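Local coordinates for protein diaminopimelate decarboxylase (Aquifex aeolicus, PDB 2P3E) that probably catalyses the pyridoxal-phosphate-dependent decarboxylation of meso-diaminopimelate to L-lysine, the last step of lysine biosynthesis, as a homodimer, at residues B[304-314]-B[341-352]; B[319-330]-B[351-361]. One frame throughout, in Å; residues are numbered along the deposited sequence.

Contact 1: B[304-314]-B[341-352]; sequences KHFIIVDAGMN and ADIVGPICETGD
The Asp342 side chain lies alongside Phe306, pointing the same way, with CB 3.6 Å from Phe306 CD1 and the carboxylate and ring planes 86° apart. Lys304, its chain bent at chi3 and chi4, curls back to form a salt bridge from NZ to Asp342 OD2 at 3.3 Å; a water bonded to Asp342 OD1 is weakly held by NZ, and OD1 takes a further bond from the backbone N of Asp357. Asp342 joins the parallel strand ladder through both backbone groups: its N donates to His305 O, and its O receives Ile307 N at 2.9 Å in a nearly straight bond (173°). Val344 continues the ladder between Ile307 O and Val309 N, while its CG2 packs against Ile308 CG1 at 3.7 Å and its CG1 meets the edge of the Phe306 ring. Beyond the strands, Met313 N donates to Asp352 OD1 at 2.6 Å, on the syn side but tilted out of the carboxylate plane. With chi1 at 68°, Met313 CG stands between its backbone N and carbonyl carbon; the side chain crosses Ile347 at about a right angle, CG lying 4.0 Å from Ile347 CG1, and sets SD 3.9 Å from Asp352 CB. Asp352 OD2 accepts Ile347 N from above the carboxylate plane and forms a salt bridge with Lys175 of the second subunit. This is a parallel strand pair of the C-terminal beta domain of class-II decarboxylases, continued by loops at the dimer interface, where Glu349 is a probable substrate-binding residue.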
loop_
_atom_site.group_PDB
_atom_site.type_symbol
_atom_site.label_atom_id
_atom_site.label_comp_id
_atom_site.label_asym_id
_atom_site.label_seq_id
_atom_site.Cartn_x
_atom_site.Cartn_y
_atom_site.Cartn_z
ATOM N N LYS B 304 -2.707 -12.044 25.853
ATOM C CA LYS B 304 -2.866 -10.831 25.038
ATOM C C LYS B 304 -4.317 -10.379 24.907
ATOM O O LYS B 304 -5.228 -11.208 24.783
ATOM C CB LYS B 304 -2.263 -11.017 23.642
ATOM C CG LYS B 304 -0.754 -11.170 23.620
ATOM C CD LYS B 304 -0.246 -11.518 22.226
ATOM C CE LYS B 304 -0.058 -10.285 21.353
ATOM N NZ LYS B 304 0.816 -9.279 22.029
ATOM N N HIS B 305 -4.506 -9.060 24.952
ATOM C CA HIS B 305 -5.786 -8.437 24.680
ATOM C C HIS B 305 -5.711 -7.820 23.279
ATOM O O HIS B 305 -4.816 -7.038 22.991
ATOM C CB HIS B 305 -6.121 -7.384 25.745
ATOM C CG HIS B 305 -7.498 -6.790 25.614
ATOM N ND1 HIS B 305 -8.639 -7.557 25.511
ATOM C CD2 HIS B 305 -7.916 -5.498 25.598
ATOM C CE1 HIS B 305 -9.696 -6.768 25.425
ATOM N NE2 HIS B 305 -9.289 -5.513 25.491
ATOM N N PHE B 306 -6.648 -8.209 22.414
ATOM C CA PHE B 306 -6.782 -7.618 21.088
ATOM C C PHE B 306 -8.023 -6.733 21.041
ATOM O O PHE B 306 -9.115 -7.129 21.501
ATOM C CB PHE B 306 -6.848 -8.705 20.000
ATOM C CG PHE B 306 -5.602 -9.547 19.900
ATOM C CD1 PHE B 306 -4.569 -9.193 19.034
ATOM C CD2 PHE B 306 -5.462 -10.709 20.659
ATOM C CE1 PHE B 306 -3.416 -9.973 18.938
ATOM C CE2 PHE B 306 -4.311 -11.493 20.565
ATOM C CZ PHE B 306 -3.291 -11.122 19.694
ATOM N N ILE B 307 -7.840 -5.533 20.493
ATOM C CA ILE B 307 -8.923 -4.607 20.200
ATOM C C ILE B 307 -8.969 -4.534 18.668
ATOM O O ILE B 307 -8.082 -3.951 18.037
ATOM C CB ILE B 307 -8.653 -3.215 20.812
ATOM C CG1 ILE B 307 -8.557 -3.315 22.353
ATOM C CG2 ILE B 307 -9.710 -2.197 20.375
ATOM C CD1 ILE B 307 -8.198 -2.010 23.054
ATOM N N ILE B 308 -9.996 -5.151 18.087
ATOM C CA ILE B 308 -10.107 -5.252 16.625
ATOM C C ILE B 308 -10.972 -4.108 16.118
ATOM O O ILE B 308 -12.116 -3.949 16.563
ATOM C CB ILE B 308 -10.679 -6.632 16.194
ATOM C CG1 ILE B 308 -9.789 -7.758 16.747
ATOM C CG2 ILE B 308 -10.815 -6.716 14.645
ATOM C CD1 ILE B 308 -10.419 -9.164 16.735
ATOM N N VAL B 309 -10.413 -3.307 15.210
ATOM C CA VAL B 309 -11.076 -2.098 14.707
ATOM C C VAL B 309 -11.331 -2.187 13.208
ATOM O O VAL B 309 -10.900 -3.163 12.574
ATOM C CB VAL B 309 -10.265 -0.801 15.073
ATOM C CG1 VAL B 309 -10.195 -0.634 16.600
ATOM C CG2 VAL B 309 -8.844 -0.823 14.448
ATOM N N ASP B 310 -12.010 -1.183 12.641
ATOM C CA ASP B 310 -12.384 -1.256 11.218
ATOM C C ASP B 310 -11.367 -0.628 10.268
ATOM O O ASP B 310 -11.516 -0.697 9.047
ATOM C CB ASP B 310 -13.827 -0.751 10.964
ATOM C CG ASP B 310 -14.050 0.723 11.345
ATOM O OD1 ASP B 310 -13.112 1.449 11.747
ATOM O OD2 ASP B 310 -15.214 1.165 11.222
ATOM N N ALA B 311 -10.325 -0.029 10.828
ATOM C CA ALA B 311 -9.239 0.539 10.035
ATOM C C ALA B 311 -8.027 -0.336 10.168
ATOM O O ALA B 311 -7.706 -0.825 11.263
ATOM C CB ALA B 311 -8.900 1.968 10.486
ATOM N N GLY B 312 -7.330 -0.538 9.063
ATOM C CA GLY B 312 -6.132 -1.374 9.087
ATOM C C GLY B 312 -5.000 -0.816 8.254
ATOM O O GLY B 312 -4.969 0.386 7.913
ATOM N N MET B 313 -4.057 -1.698 7.922
ATOM C CA MET B 313 -2.882 -1.305 7.155
ATOM C C MET B 313 -3.262 -0.763 5.773
ATOM O O MET B 313 -2.462 -0.067 5.130
ATOM C CB MET B 313 -1.903 -2.480 7.040
ATOM C CG MET B 313 -2.418 -3.639 6.183
ATOM S SD MET B 313 -1.279 -5.049 6.199
ATOM C CE MET B 313 0.166 -4.386 5.329
ATOM N N ASN B 314 -4.459 -1.118 5.320
ATOM C CA ASN B 314 -5.038 -0.589 4.086
ATOM C C ASN B 314 -5.342 0.897 4.180
ATOM O O ASN B 314 -5.392 1.580 3.151
ATOM C CB ASN B 314 -6.340 -1.334 3.745
ATOM C CG ASN B 314 -7.402 -1.209 4.847
ATOM O OD1 ASN B 314 -7.186 -1.581 6.010
ATOM N ND2 ASN B 314 -8.562 -0.699 4.475
ATOM N N ALA B 341 -2.851 -3.641 25.102
ATOM C CA ALA B 341 -3.549 -4.300 24.003
ATOM C C ALA B 341 -2.805 -4.170 22.684
ATOM O O ALA B 341 -2.013 -3.234 22.491
ATOM C CB ALA B 341 -4.966 -3.720 23.863
ATOM N N ASP B 342 -3.045 -5.140 21.797
ATOM C CA ASP B 342 -2.750 -4.991 20.374
ATOM C C ASP B 342 -3.989 -4.406 19.703
ATOM O O ASP B 342 -5.092 -4.954 19.822
ATOM C CB ASP B 342 -2.435 -6.338 19.731
ATOM C CG ASP B 342 -1.048 -6.862 20.087
ATOM O OD1 ASP B 342 -0.316 -6.260 20.921
ATOM O OD2 ASP B 342 -0.684 -7.885 19.482
ATOM N N ILE B 343 -3.810 -3.297 18.992
ATOM C CA ILE B 343 -4.936 -2.654 18.313
ATOM C C ILE B 343 -4.748 -3.016 16.856
ATOM O O ILE B 343 -3.795 -2.578 16.214
ATOM C CB ILE B 343 -4.949 -1.129 18.540
ATOM C CG1 ILE B 343 -5.082 -0.845 20.044
ATOM C CG2 ILE B 343 -6.124 -0.447 17.729
ATOM C CD1 ILE B 343 -4.761 0.575 20.418
ATOM N N VAL B 344 -5.634 -3.865 16.356
ATOM C CA VAL B 344 -5.397 -4.519 15.068
ATOM C C VAL B 344 -6.587 -4.283 14.125
ATOM O O VAL B 344 -7.707 -4.068 14.575
ATOM C CB VAL B 344 -5.156 -6.037 15.266
ATOM C CG1 VAL B 344 -3.891 -6.281 16.136
ATOM C CG2 VAL B 344 -6.382 -6.701 15.901
ATOM N N GLY B 345 -6.334 -4.354 12.825
ATOM C CA GLY B 345 -7.361 -4.013 11.851
ATOM C C GLY B 345 -8.060 -5.211 11.252
ATOM O O GLY B 345 -7.899 -6.332 11.735
ATOM N N PRO B 346 -8.837 -4.977 10.179
ATOM C CA PRO B 346 -9.674 -5.977 9.519
ATOM C C PRO B 346 -8.911 -6.855 8.503
ATOM O O PRO B 346 -9.415 -7.907 8.103
ATOM C CB PRO B 346 -10.718 -5.111 8.791
ATOM C CG PRO B 346 -9.972 -3.875 8.432
ATOM C CD PRO B 346 -8.946 -3.655 9.531
ATOM N N ILE B 347 -7.710 -6.424 8.101
ATOM C CA ILE B 347 -6.987 -7.089 7.010
ATOM C C ILE B 347 -6.508 -8.484 7.425
ATOM O O ILE B 347 -6.088 -8.697 8.582
ATOM C CB ILE B 347 -5.773 -6.254 6.510
ATOM C CG1 ILE B 347 -6.220 -4.875 5.947
ATOM C CG2 ILE B 347 -4.914 -7.074 5.520
ATOM C CD1 ILE B 347 -7.031 -4.935 4.630
ATOM N N CYS B 348 -6.561 -9.417 6.470
ATOM C CA CYS B 348 -6.136 -10.789 6.720
ATOM C C CYS B 348 -4.612 -10.938 6.565
ATOM O O CYS B 348 -4.101 -11.556 5.599
ATOM C CB CYS B 348 -6.916 -11.764 5.827
ATOM S SG CYS B 348 -7.033 -13.404 6.563
ATOM N N GLU B 349 -3.899 -10.315 7.501
ATOM C CA GLU B 349 -2.444 -10.422 7.644
ATOM C C GLU B 349 -2.139 -10.371 9.135
ATOM O O GLU B 349 -2.755 -9.610 9.864
ATOM C CB GLU B 349 -1.721 -9.231 6.988
ATOM C CG GLU B 349 -1.833 -9.135 5.474
ATOM C CD GLU B 349 -0.891 -10.085 4.735
ATOM O OE1 GLU B 349 -0.273 -10.977 5.370
ATOM O OE2 GLU B 349 -0.765 -9.927 3.502
ATOM N N THR B 350 -1.164 -11.163 9.572
ATOM C CA THR B 350 -0.652 -11.094 10.949
ATOM C C THR B 350 -0.068 -9.708 11.203
ATOM O O THR B 350 -0.200 -9.160 12.304
ATOM C CB THR B 350 0.389 -12.213 11.211
ATOM O OG1 THR B 350 -0.244 -13.484 10.998
ATOM C CG2 THR B 350 0.907 -12.161 12.647
ATOM N N GLY B 351 0.491 -9.108 10.153
ATOM C CA GLY B 351 1.132 -7.794 10.253
ATOM C C GLY B 351 0.206 -6.597 10.154
ATOM O O GLY B 351 0.678 -5.473 10.144
ATOM N N ASP B 352 -1.105 -6.826 10.064
ATOM C CA ASP B 352 -2.079 -5.737 10.039
ATOM C C ASP B 352 -2.454 -5.241 11.457
ATOM O O ASP B 352 -3.417 -5.711 12.070
ATOM C CB ASP B 352 -3.348 -6.152 9.314
ATOM C CG ASP B 352 -4.468 -5.077 9.416
ATOM O OD1 ASP B 352 -4.176 -3.864 9.326
ATOM O OD2 ASP B 352 -5.637 -5.452 9.598
HETATM O O HOH W 1 -0.742 -6.638 23.565
HETATM O O HOH W 2 2.040 -7.682 20.683
#

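Contact 2: B[319-330]-B[351-361]; sequences PSIYNAYHHIIP and GDFLALDREIE
Arg358 and Tyr325 form the stacked, cation-pi part of this contact: the guanidinium lies flat on the ring, planes 19° apart, with CZ off-centre and 3.3 Å from Tyr325 CE1. Ala355 CB covers the opposite face of the guanidinium. Bends at chi2 (79°) and chi3 (54°) fold the arginine into this slot. Among the hydrogen bonds, Arg358 NH1 reaches His326 O at 2.8 Å, the oxygen near the guanidinium plane. Water 4 joins Arg358 NH2 to Leu354 O, Ala324 O and His326 N; water 5 joins NH1 to Ile328 N. A leucine in place of Arg358 would probably leave His326 O without this donor and the Tyr325 face without its cation. Ser320 OG donates to Gly351 O at 2.6 Å from above the carbonyl plane. These bonds fasten helix 318-322, which ends at the probable substrate-binding Tyr322, and the loop after it to the C-terminal beta domain, where classic and G1 beta bulges kink 351-361 against strand 338-344. By CH-pi contact, Ser320 CA sits over the Phe353 face, 4.2 Å from the ring centroid. Apolar contacts put Ile328 CD1 3.8 Å from Ala355 CB and Ile328 CG2 against Ile360 CD1.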
loop_
_atom_site.group_PDB
_atom_site.type_symbol
_atom_site.label_atom_id
_atom_site.label_comp_id
_atom_site.label_asym_id
_atom_site.label_seq_id
_atom_site.Cartn_x
_atom_site.Cartn_y
_atom_site.Cartn_z
ATOM N N PRO B 319 2.430 1.835 10.885
ATOM C CA PRO B 319 2.732 0.856 11.950
ATOM C C PRO B 319 3.177 -0.506 11.389
ATOM O O PRO B 319 4.225 -1.016 11.790
ATOM C CB PRO B 319 1.405 0.734 12.699
ATOM C CG PRO B 319 0.773 2.094 12.510
ATOM C CD PRO B 319 1.086 2.422 11.082
ATOM N N SER B 320 2.417 -1.038 10.436
ATOM C CA SER B 320 2.677 -2.359 9.853
ATOM C C SER B 320 4.049 -2.469 9.194
ATOM O O SER B 320 4.801 -3.409 9.471
ATOM C CB SER B 320 1.596 -2.707 8.821
ATOM O OG SER B 320 1.821 -4.006 8.287
ATOM N N ILE B 321 4.387 -1.507 8.337
ATOM C CA ILE B 321 5.603 -1.637 7.536
ATOM C C ILE B 321 6.853 -0.990 8.124
ATOM O O ILE B 321 7.971 -1.359 7.731
ATOM C CB ILE B 321 5.393 -1.222 6.036
ATOM C CG1 ILE B 321 5.170 0.286 5.909
ATOM C CG2 ILE B 321 4.251 -2.058 5.419
ATOM C CD1 ILE B 321 5.194 0.807 4.467
ATOM N N TYR B 322 6.672 -0.063 9.070
ATOM C CA TYR B 322 7.805 0.618 9.706
ATOM C C TYR B 322 7.928 0.366 11.218
ATOM O O TYR B 322 8.895 0.820 11.838
ATOM C CB TYR B 322 7.773 2.138 9.443
ATOM C CG TYR B 322 7.666 2.579 7.991
ATOM C CD1 TYR B 322 8.582 2.141 7.025
ATOM C CD2 TYR B 322 6.677 3.468 7.595
ATOM C CE1 TYR B 322 8.485 2.559 5.689
ATOM C CE2 TYR B 322 6.568 3.893 6.286
ATOM C CZ TYR B 322 7.474 3.436 5.328
ATOM O OH TYR B 322 7.368 3.877 4.017
ATOM N N ASN B 323 6.964 -0.355 11.792
ATOM C CA ASN B 323 6.739 -0.425 13.254
ATOM C C ASN B 323 6.633 0.976 13.845
ATOM O O ASN B 323 7.073 1.237 14.970
ATOM C CB ASN B 323 7.805 -1.289 13.977
ATOM C CG ASN B 323 7.466 -1.554 15.465
ATOM O OD1 ASN B 323 6.295 -1.585 15.881
ATOM N ND2 ASN B 323 8.503 -1.750 16.265
ATOM N N ALA B 324 6.032 1.873 13.066
ATOM C CA ALA B 324 5.906 3.270 13.426
ATOM C C ALA B 324 4.952 3.441 14.588
ATOM O O ALA B 324 3.945 2.720 14.695
ATOM C CB ALA B 324 5.421 4.098 12.213
ATOM N N TYR B 325 5.284 4.391 15.459
ATOM C CA TYR B 325 4.431 4.779 16.562
ATOM C C TYR B 325 3.458 5.886 16.118
ATOM O O TYR B 325 3.871 6.976 15.670
ATOM C CB TYR B 325 5.285 5.273 17.761
ATOM C CG TYR B 325 4.459 5.614 18.988
ATOM C CD1 TYR B 325 4.401 4.745 20.086
ATOM C CD2 TYR B 325 3.696 6.784 19.038
ATOM C CE1 TYR B 325 3.610 5.042 21.188
ATOM C CE2 TYR B 325 2.920 7.093 20.151
ATOM C CZ TYR B 325 2.885 6.219 21.216
ATOM O OH TYR B 325 2.109 6.532 22.300
ATOM N N HIS B 326 2.170 5.595 16.255
ATOM C CA HIS B 326 1.111 6.598 16.229
ATOM C C HIS B 326 0.377 6.546 17.576
ATOM O O HIS B 326 -0.014 5.472 18.028
ATOM C CB HIS B 326 0.114 6.317 15.095
ATOM C CG HIS B 326 0.657 6.624 13.733
ATOM N ND1 HIS B 326 0.337 7.776 13.047
ATOM C CD2 HIS B 326 1.511 5.933 12.936
ATOM C CE1 HIS B 326 0.982 7.791 11.888
ATOM N NE2 HIS B 326 1.695 6.683 11.795
ATOM N N HIS B 327 0.206 7.706 18.192
ATOM C CA HIS B 327 -0.544 7.817 19.438
ATOM C C HIS B 327 -2.022 7.522 19.169
ATOM O O HIS B 327 -2.597 8.007 18.184
ATOM C CB HIS B 327 -0.347 9.197 20.063
ATOM C CG HIS B 327 -0.659 9.253 21.535
ATOM N ND1 HIS B 327 -0.018 8.465 22.462
ATOM C CD2 HIS B 327 -1.531 10.021 22.234
ATOM C CE1 HIS B 327 -0.494 8.726 23.671
ATOM N NE2 HIS B 327 -1.403 9.679 23.562
ATOM N N ILE B 328 -2.609 6.676 20.019
ATOM C CA ILE B 328 -4.017 6.275 19.873
ATOM C C ILE B 328 -4.773 6.560 21.183
ATOM O O ILE B 328 -4.355 6.100 22.251
ATOM C CB ILE B 328 -4.176 4.782 19.468
ATOM C CG1 ILE B 328 -3.394 4.501 18.157
ATOM C CG2 ILE B 328 -5.657 4.419 19.323
ATOM C CD1 ILE B 328 -3.476 3.068 17.654
ATOM N N ILE B 329 -5.868 7.309 21.069
ATOM C CA ILE B 329 -6.649 7.758 22.214
ATOM C C ILE B 329 -8.130 7.475 21.985
ATOM O O ILE B 329 -8.587 7.440 20.824
ATOM C CB ILE B 329 -6.441 9.275 22.494
ATOM C CG1 ILE B 329 -6.911 10.124 21.293
ATOM C CG2 ILE B 329 -4.975 9.533 22.845
ATOM C CD1 ILE B 329 -6.808 11.652 21.471
ATOM N N PRO B 330 -8.894 7.292 23.082
ATOM C CA PRO B 330 -10.338 7.135 22.920
ATOM C C PRO B 330 -11.027 8.463 22.577
ATOM O O PRO B 330 -10.595 9.548 23.017
ATOM C CB PRO B 330 -10.782 6.576 24.279
ATOM C CG PRO B 330 -9.795 7.180 25.269
ATOM C CD PRO B 330 -8.484 7.232 24.507
ATOM N N GLY B 351 0.491 -9.108 10.153
ATOM C CA GLY B 351 1.132 -7.794 10.253
ATOM C C GLY B 351 0.206 -6.597 10.154
ATOM O O GLY B 351 0.678 -5.473 10.144
ATOM N N ASP B 352 -1.105 -6.826 10.064
ATOM C CA ASP B 352 -2.079 -5.737 10.039
ATOM C C ASP B 352 -2.454 -5.241 11.457
ATOM O O ASP B 352 -3.417 -5.711 12.070
ATOM C CB ASP B 352 -3.348 -6.152 9.314
ATOM C CG ASP B 352 -4.468 -5.077 9.416
ATOM O OD1 ASP B 352 -4.176 -3.864 9.326
ATOM O OD2 ASP B 352 -5.637 -5.452 9.598
ATOM N N PHE B 353 -1.703 -4.269 11.946
ATOM C CA PHE B 353 -1.961 -3.693 13.258
ATOM C C PHE B 353 -1.775 -2.189 13.181
ATOM O O PHE B 353 -1.085 -1.707 12.292
ATOM C CB PHE B 353 -0.999 -4.291 14.294
ATOM C CG PHE B 353 0.454 -4.081 13.991
ATOM C CD1 PHE B 353 1.100 -2.909 14.374
ATOM C CD2 PHE B 353 1.189 -5.069 13.346
ATOM C CE1 PHE B 353 2.440 -2.714 14.106
ATOM C CE2 PHE B 353 2.533 -4.883 13.057
ATOM C CZ PHE B 353 3.169 -3.707 13.451
ATOM N N LEU B 354 -2.399 -1.463 14.106
ATOM C CA LEU B 354 -2.162 -0.039 14.278
ATOM C C LEU B 354 -1.228 0.256 15.470
ATOM O O LEU B 354 -0.564 1.289 15.497
ATOM C CB LEU B 354 -3.492 0.697 14.450
ATOM C CG LEU B 354 -4.493 0.586 13.279
ATOM C CD1 LEU B 354 -5.754 1.344 13.612
ATOM C CD2 LEU B 354 -3.864 1.092 11.962
ATOM N N ALA B 355 -1.213 -0.643 16.455
ATOM C CA ALA B 355 -0.313 -0.528 17.632
ATOM C C ALA B 355 -0.190 -1.877 18.320
ATOM O O ALA B 355 -1.153 -2.662 18.343
ATOM C CB ALA B 355 -0.828 0.522 18.619
ATOM N N LEU B 356 0.999 -2.157 18.859
ATOM C CA LEU B 356 1.239 -3.397 19.602
ATOM C C LEU B 356 1.609 -3.125 21.047
ATOM O O LEU B 356 2.352 -2.190 21.322
ATOM C CB LEU B 356 2.361 -4.213 18.947
ATOM C CG LEU B 356 2.187 -4.659 17.485
ATOM C CD1 LEU B 356 3.433 -5.402 17.006
ATOM C CD2 LEU B 356 0.971 -5.534 17.333
ATOM N N ASP B 357 1.114 -3.962 21.963
ATOM C CA ASP B 357 1.466 -3.875 23.398
ATOM C C ASP B 357 1.321 -2.440 23.909
ATOM O O ASP B 357 2.221 -1.909 24.592
ATOM C CB ASP B 357 2.901 -4.369 23.622
ATOM C CG ASP B 357 3.054 -5.860 23.400
ATOM O OD1 ASP B 357 2.095 -6.624 23.648
ATOM O OD2 ASP B 357 4.144 -6.270 22.967
ATOM N N ARG B 358 0.194 -1.805 23.574
ATOM C CA ARG B 358 -0.010 -0.404 23.878
ATOM C C ARG B 358 -1.005 -0.215 25.009
ATOM O O ARG B 358 -2.058 -0.879 25.047
ATOM C CB ARG B 358 -0.494 0.351 22.633
ATOM C CG ARG B 358 -0.608 1.860 22.809
ATOM C CD ARG B 358 0.757 2.600 22.725
ATOM N NE ARG B 358 1.491 2.282 21.490
ATOM C CZ ARG B 358 1.246 2.842 20.306
ATOM N NH1 ARG B 358 0.304 3.775 20.187
ATOM N NH2 ARG B 358 1.946 2.478 19.226
ATOM N N GLU B 359 -0.686 0.718 25.903
ATOM C CA GLU B 359 -1.588 1.102 26.980
ATOM C C GLU B 359 -2.716 1.960 26.426
ATOM O O GLU B 359 -2.479 2.928 25.684
ATOM C CB GLU B 359 -0.837 1.878 28.066
ATOM C CG GLU B 359 -0.033 0.984 29.010
ATOM C CD GLU B 359 -0.881 0.298 30.081
ATOM O OE1 GLU B 359 -2.139 0.394 30.051
ATOM O OE2 GLU B 359 -0.271 -0.351 30.961
ATOM N N ILE B 360 -3.938 1.582 26.774
ATOM C CA ILE B 360 -5.120 2.298 26.330
ATOM C C ILE B 360 -6.273 2.025 27.287
ATOM O O ILE B 360 -6.378 0.934 27.845
ATOM C CB ILE B 360 -5.526 1.889 24.886
ATOM C CG1 ILE B 360 -6.582 2.852 24.330
ATOM C CG2 ILE B 360 -5.981 0.423 24.829
ATOM C CD1 ILE B 360 -6.886 2.638 22.836
ATOM N N GLU B 361 -7.110 3.038 27.481
ATOM C CA GLU B 361 -8.356 2.911 28.226
ATOM C C GLU B 361 -9.117 1.735 27.647
ATOM O O GLU B 361 -9.137 1.536 26.415
ATOM C CB GLU B 361 -9.160 4.185 28.042
ATOM C CG GLU B 361 -9.934 4.644 29.238
ATOM C CD GLU B 361 -10.539 6.023 29.032
ATOM O OE1 GLU B 361 -9.787 7.012 28.844
ATOM O OE2 GLU B 361 -11.776 6.110 29.068
HETATM O O HOH W 3 -0.407 -0.403 9.720
HETATM O O HOH W 4 1.522 2.729 16.445
HETATM O O HOH W 5 -1.353 5.293 22.220
#

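How the contacts relate
From the N terminus, strand 304-309 runs into the loop that leads to helix 318-322 and on to strand 328-330; the chain then enters strand 338-344. Contact 1 closes the first loop by returning 341-352 beside 304-314. Contact 2 closes the second, bringing 351-361 back to 319-330. The segments alternate along the sequence, so the two closures cross instead of nesting, and they share Gly351 and Asp352. Strand 338-344 joins them: parallel to 304-309 on one edge, it pairs antiparallel with 358-361 on the other, and Ile343 probably bonds to Leu354 and Ala355. Together they tie helix 318-322 to the mixed sheet, and both touch the second subunit.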